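Local coordinates for malonyl CoA-acyl carrier protein transacylase (PDB 3IM9) that transfers the malonyl group from malonyl-CoA to holo acyl carrier protein, yielding malonyl-ACP and free CoA for fatty acid biosynthesis, at residues 14-19 against 91-96; 235-240 against 259-264. All coordinates share one frame; numbering follows the deposited sequence.

Contact 1: residues 14-19 against 91-96. With SO4 (sulfate ion), chain D.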
# COMPACT_ATOMS: atom_id res chain seq x y z
N ILE A 14 3.42 -6.94 -10.89
CA ILE A 14 2.56 -7.43 -9.81
C ILE A 14 2.45 -6.33 -8.76
O ILE A 14 3.44 -5.67 -8.45
CB ILE A 14 3.13 -8.74 -9.21
CG1 ILE A 14 4.54 -8.60 -8.68
CG2 ILE A 14 2.94 -9.95 -10.22
CD1 ILE A 14 5.11 -9.91 -8.03
N ILE A 15 1.23 -6.12 -8.26
CA ILE A 15 1.02 -4.94 -7.41
C ILE A 15 0.23 -5.38 -6.19
O ILE A 15 -0.57 -6.37 -6.23
CB ILE A 15 0.28 -3.78 -8.14
CG1 ILE A 15 -1.14 -4.17 -8.54
CG2 ILE A 15 1.09 -3.38 -9.40
CD1 ILE A 15 -1.91 -3.12 -9.36
N PHE A 16 0.44 -4.65 -5.09
CA PHE A 16 -0.10 -5.14 -3.79
C PHE A 16 -0.86 -4.01 -3.09
O PHE A 16 -0.33 -2.92 -2.86
CB PHE A 16 1.09 -5.60 -2.95
CG PHE A 16 1.84 -6.74 -3.57
CD1 PHE A 16 3.08 -6.49 -4.17
CD2 PHE A 16 1.33 -8.03 -3.55
CE1 PHE A 16 3.77 -7.56 -4.83
CE2 PHE A 16 2.03 -9.11 -4.11
CZ PHE A 16 3.29 -8.87 -4.73
N PRO A 17 -2.09 -4.27 -2.61
CA PRO A 17 -2.88 -3.26 -1.89
C PRO A 17 -2.40 -3.10 -0.45
O PRO A 17 -1.68 -3.93 0.12
CB PRO A 17 -4.27 -3.85 -1.93
CG PRO A 17 -4.04 -5.35 -1.86
CD PRO A 17 -2.79 -5.57 -2.80
N GLY A 18 -2.86 -2.00 0.11
CA GLY A 18 -2.59 -1.61 1.51
C GLY A 18 -3.86 -1.44 2.33
O GLY A 18 -4.96 -1.95 1.95
N GLN A 19 -3.67 -0.68 3.40
CA GLN A 19 -4.81 -0.39 4.36
C GLN A 19 -6.03 0.02 3.60
O GLN A 19 -5.98 0.92 2.69
CB GLN A 19 -4.31 0.71 5.29
CG GLN A 19 -5.28 0.96 6.45
CD GLN A 19 -5.11 -0.04 7.54
OE1 GLN A 19 -3.99 -0.43 7.89
NE2 GLN A 19 -6.27 -0.46 8.15
N ASP A 91 8.04 -8.23 -14.41
CA ASP A 91 9.10 -7.31 -14.82
C ASP A 91 9.34 -6.19 -13.78
O ASP A 91 10.48 -5.72 -13.60
CB ASP A 91 8.72 -6.76 -16.15
CG ASP A 91 8.54 -7.86 -17.21
OD1 ASP A 91 9.61 -8.51 -17.47
OD2 ASP A 91 7.45 -7.97 -17.78
N PHE A 92 8.27 -5.87 -13.00
CA PHE A 92 8.37 -4.79 -12.00
C PHE A 92 7.29 -5.09 -10.96
O PHE A 92 6.41 -5.95 -11.11
CB PHE A 92 7.92 -3.44 -12.61
CG PHE A 92 8.79 -2.96 -13.81
CD1 PHE A 92 8.33 -3.27 -15.08
CD2 PHE A 92 9.98 -2.29 -13.60
CE1 PHE A 92 9.10 -2.90 -16.23
CE2 PHE A 92 10.74 -1.88 -14.73
CZ PHE A 92 10.25 -2.21 -16.02
N THR A 93 7.36 -4.30 -9.88
CA THR A 93 6.31 -4.40 -8.85
C THR A 93 6.17 -3.04 -8.20
O THR A 93 7.07 -2.18 -8.21
CB THR A 93 6.72 -5.47 -7.81
OG1 THR A 93 5.66 -5.62 -6.85
CG2 THR A 93 7.97 -5.16 -7.08
N MET A 94 4.99 -2.87 -7.58
CA MET A 94 4.73 -1.70 -6.69
C MET A 94 3.61 -2.07 -5.76
O MET A 94 2.88 -3.03 -6.00
CB MET A 94 4.35 -0.40 -7.47
CG MET A 94 3.05 -0.49 -8.22
SD MET A 94 2.47 1.06 -8.85
CE MET A 94 1.18 0.41 -9.87
N GLY A 95 3.51 -1.35 -4.66
CA GLY A 95 2.37 -1.62 -3.71
C GLY A 95 2.02 -0.33 -3.00
O GLY A 95 2.87 0.57 -2.84
N HIS A 96 0.78 -0.26 -2.52
CA HIS A 96 0.28 1.02 -1.96
C HIS A 96 0.55 1.11 -0.47
O HIS A 96 -0.09 0.36 0.30
CB HIS A 96 -1.20 1.15 -2.27
CG HIS A 96 -1.73 2.55 -2.12
ND1 HIS A 96 -2.00 3.08 -0.86
CD2 HIS A 96 -2.18 3.43 -3.03
CE1 HIS A 96 -2.47 4.32 -1.02
NE2 HIS A 96 -2.63 4.54 -2.33
S SO4 D . -5.09 0.77 -0.84
O1 SO4 D . -4.19 -0.21 -1.46
O2 SO4 D . -6.45 0.13 -0.36
O3 SO4 D . -4.28 1.26 0.26
O4 SO4 D . -5.45 1.90 -1.92
O HOH W 1 -1.32 0.81 3.53
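Ile14, Ile15 and Phe16 pair with Thr93, Met94 and Gly95 as neighbouring parallel strands; the axes of these short segments approach to 4.6 Å and differ in direction by 12°. They are two strands of the parallel sheet at the core of this acyltransferase, and the second runs straight into the probable nucleophile elbow, the GxSxG turn that begins at Gly95. Within these residues the ladder runs from Ile14 N to Phe92 O, through Phe16 N to Met94 O, to His96 N and Phe16 O (2.9 Å), with the nitrogen almost in line with the C=O bond of Phe16. That last bond ties the chain just before Ser97, the probable nucleophile, to the neighbouring strand.

One acceptor is shared with a side chain. Thr93 places OG1 anti to its own backbone N (chi1 -177°), from where the hydroxyl donates to Ile14 O at 2.7 Å, above the carbonyl plane, while Met94 N reaches the same oxygen in a weak hydrogen bond. Thr93 OG1 also lies 3.4 Å from Phe16 CE1, at the edge of the phenyl ring and near its plane. Helix 99-106 packs on the face bearing Ile14, Phe16 and Thr93; its Ser103 bonds the threonine hydroxyl and its Ala106 meets both Ile14 and Phe16.

On the face bearing Ile15 and Met94, the two side chains lie alongside one another and point the same way, CG2 of Ile15 touching CG of Met94 at 3.7 Å. Helix 263-272 packs on the methionine.

Beyond the strands, a sulfate, probably from the crystallisation liquor, sits between the loop ends. Gly18 N donates to its O1 along an almost straight line (172°). His96 NE2 is hydrogen-bonded to Asn168 OD1, and sulfate O4 rides 3.6 Å above the centre of the His96 ring.

Contact 2: residues 235-240 against 259-264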
# COMPACT_ATOMS: atom_id res chain seq x y z
N VAL A 235 8.83 -0.03 -7.89
CA VAL A 235 8.52 1.39 -8.15
C VAL A 235 8.06 1.96 -6.82
O VAL A 235 7.00 1.59 -6.33
CB VAL A 235 7.50 1.56 -9.23
CG1 VAL A 235 7.25 3.06 -9.55
CG2 VAL A 235 8.08 0.90 -10.52
N GLN A 236 8.86 2.81 -6.20
CA GLN A 236 8.63 3.24 -4.82
C GLN A 236 7.63 4.38 -4.74
O GLN A 236 7.54 5.27 -5.63
CB GLN A 236 9.92 3.59 -4.09
CG GLN A 236 10.78 2.33 -4.03
CD GLN A 236 11.84 2.43 -2.92
OE1 GLN A 236 12.98 2.92 -3.17
NE2 GLN A 236 11.52 2.00 -1.72
N ASN A 237 6.83 4.36 -3.64
CA ASN A 237 5.81 5.35 -3.46
C ASN A 237 6.34 6.78 -3.35
O ASN A 237 5.63 7.72 -3.70
CB ASN A 237 5.03 5.04 -2.14
CG ASN A 237 4.08 3.88 -2.22
OD1 ASN A 237 3.76 3.30 -3.31
ND2 ASN A 237 3.64 3.51 -1.05
N VAL A 238 7.55 6.94 -2.77
CA VAL A 238 8.08 8.32 -2.44
C VAL A 238 8.38 9.03 -3.75
O VAL A 238 8.11 10.21 -3.87
CB VAL A 238 9.33 8.26 -1.53
CG1 VAL A 238 9.01 7.77 -0.22
CG2 VAL A 238 10.42 7.38 -2.01
N ASN A 239 8.96 8.31 -4.74
CA ASN A 239 9.51 9.00 -5.96
C ASN A 239 9.00 8.50 -7.26
O ASN A 239 9.31 9.07 -8.31
CB ASN A 239 11.10 8.90 -5.91
CG ASN A 239 11.60 7.44 -6.08
OD1 ASN A 239 10.82 6.48 -6.02
ND2 ASN A 239 12.94 7.25 -6.35
N ALA A 240 8.14 7.46 -7.22
CA ALA A 240 7.47 6.96 -8.45
C ALA A 240 8.48 6.52 -9.49
O ALA A 240 8.18 6.71 -10.69
CB ALA A 240 6.44 7.99 -9.03
N SER A 259 5.87 11.04 3.49
CA SER A 259 5.75 11.56 2.13
C SER A 259 4.49 11.05 1.47
O SER A 259 4.03 9.94 1.80
CB SER A 259 6.96 11.07 1.30
OG SER A 259 8.18 11.53 1.96
N PRO A 260 3.94 11.76 0.51
CA PRO A 260 2.73 11.32 -0.20
C PRO A 260 3.02 10.03 -1.00
O PRO A 260 4.15 9.84 -1.50
CB PRO A 260 2.36 12.47 -1.15
CG PRO A 260 3.39 13.52 -0.88
CD PRO A 260 4.39 13.11 0.11
N VAL A 261 2.00 9.17 -1.11
CA VAL A 261 2.06 7.97 -1.98
C VAL A 261 1.77 8.37 -3.37
O VAL A 261 0.65 8.79 -3.68
CB VAL A 261 1.04 6.92 -1.45
CG1 VAL A 261 1.02 5.71 -2.40
CG2 VAL A 261 1.46 6.42 -0.04
N GLN A 262 2.80 8.29 -4.21
CA GLN A 262 2.66 8.71 -5.62
C GLN A 262 2.08 7.64 -6.49
O GLN A 262 2.76 7.12 -7.39
CB GLN A 262 4.03 9.22 -6.13
CG GLN A 262 4.59 10.36 -5.27
CD GLN A 262 3.89 11.68 -5.52
OE1 GLN A 262 3.01 11.82 -6.36
NE2 GLN A 262 4.23 12.67 -4.68
N PHE A 263 0.85 7.20 -6.23
CA PHE A 263 0.34 6.06 -7.01
C PHE A 263 0.08 6.37 -8.46
O PHE A 263 0.40 5.50 -9.30
CB PHE A 263 -0.92 5.47 -6.31
CG PHE A 263 -1.31 4.11 -6.91
CD1 PHE A 263 -2.33 4.06 -7.83
CD2 PHE A 263 -0.60 2.99 -6.55
CE1 PHE A 263 -2.67 2.83 -8.45
CE2 PHE A 263 -0.93 1.70 -7.09
CZ PHE A 263 -1.99 1.63 -8.06
N ILE A 264 -0.46 7.55 -8.76
CA ILE A 264 -0.69 7.90 -10.19
C ILE A 264 0.68 7.91 -10.91
O ILE A 264 0.80 7.26 -11.96
CB ILE A 264 -1.39 9.25 -10.33
CG1 ILE A 264 -2.82 9.11 -9.77
CG2 ILE A 264 -1.50 9.69 -11.80
CD1 ILE A 264 -3.49 10.51 -9.71
O HOH W 2 6.23 11.51 -2.42
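Ser259 and Val238 open the contact with a loose apolar touch, Ser259 CB lying 4.2 Å from Val238 CG1. Ser259 OG is hydrogen-bonded to Lys255 O in helix 246-256. Pro260 contributes mainly through its backbone: its carbonyl oxygen and Val238 O both accept from one water, at 2.8 and 2.7 Å respectively, and the same water accepts from Gln262 NE2. A single molecule thus bridges both segments and satisfies three polar groups at once.

Val261 comes next, its CA 4.8 Å from the CA of Asn237. The two side chains run side by side in the same direction, and the CG1 methyl of Val261 rests against the amide group of Asn237, 3.6 Å from CG. Val261 CG1 is put there by its position anti to the backbone N (chi1 176°).

Gln262 supplies the direct link between the backbones. Its N donates to Asn237 O at 2.9 Å, in the carbonyl plane and on a lone pair, with an angle of 160° at the hydrogen. The side chain starts toward the loop and bends at chi2 (-75°); CG lies close to that acceptor, CB reaches the methyl of Ala240 at 4.0 Å, and the amide is brought round to the water. Gln262 is also the centre of an inverse gamma turn and the N-cap residue of the helix that starts at Phe263.

The arrangement joins a tight turn, in which Ala240 N bonds back to Gln236 O, to the junction of a short, weakly bonded strand with helix 263-272, beside the probable catalytic site. Ser259 O accepts from ND1 of His207, the probable catalytic histidine, an interaction characteristic of the Ser-His site of malonyl-CoA:ACP transacylases.

In the fold
Contact 1 closes in sequence before contact 2 opens, yet their centres lie only 11 Å apart and they meet directly. Thr93 O and Val235 N, 2.8 Å apart, probably form a hydrogen bond, tying strand 92-95 to the start of 235-240, while Met94 CE packs against Phe263 CE2 at 3.7 Å. Between them the contacts flank the probable catalytic pair: the side chains of His96 and Val261 each come within about 4 Å of that of Ser97, and Val261 is equally near His207. The bound calcium ion lies farther off, about 7 Å from the side chain of Asn237.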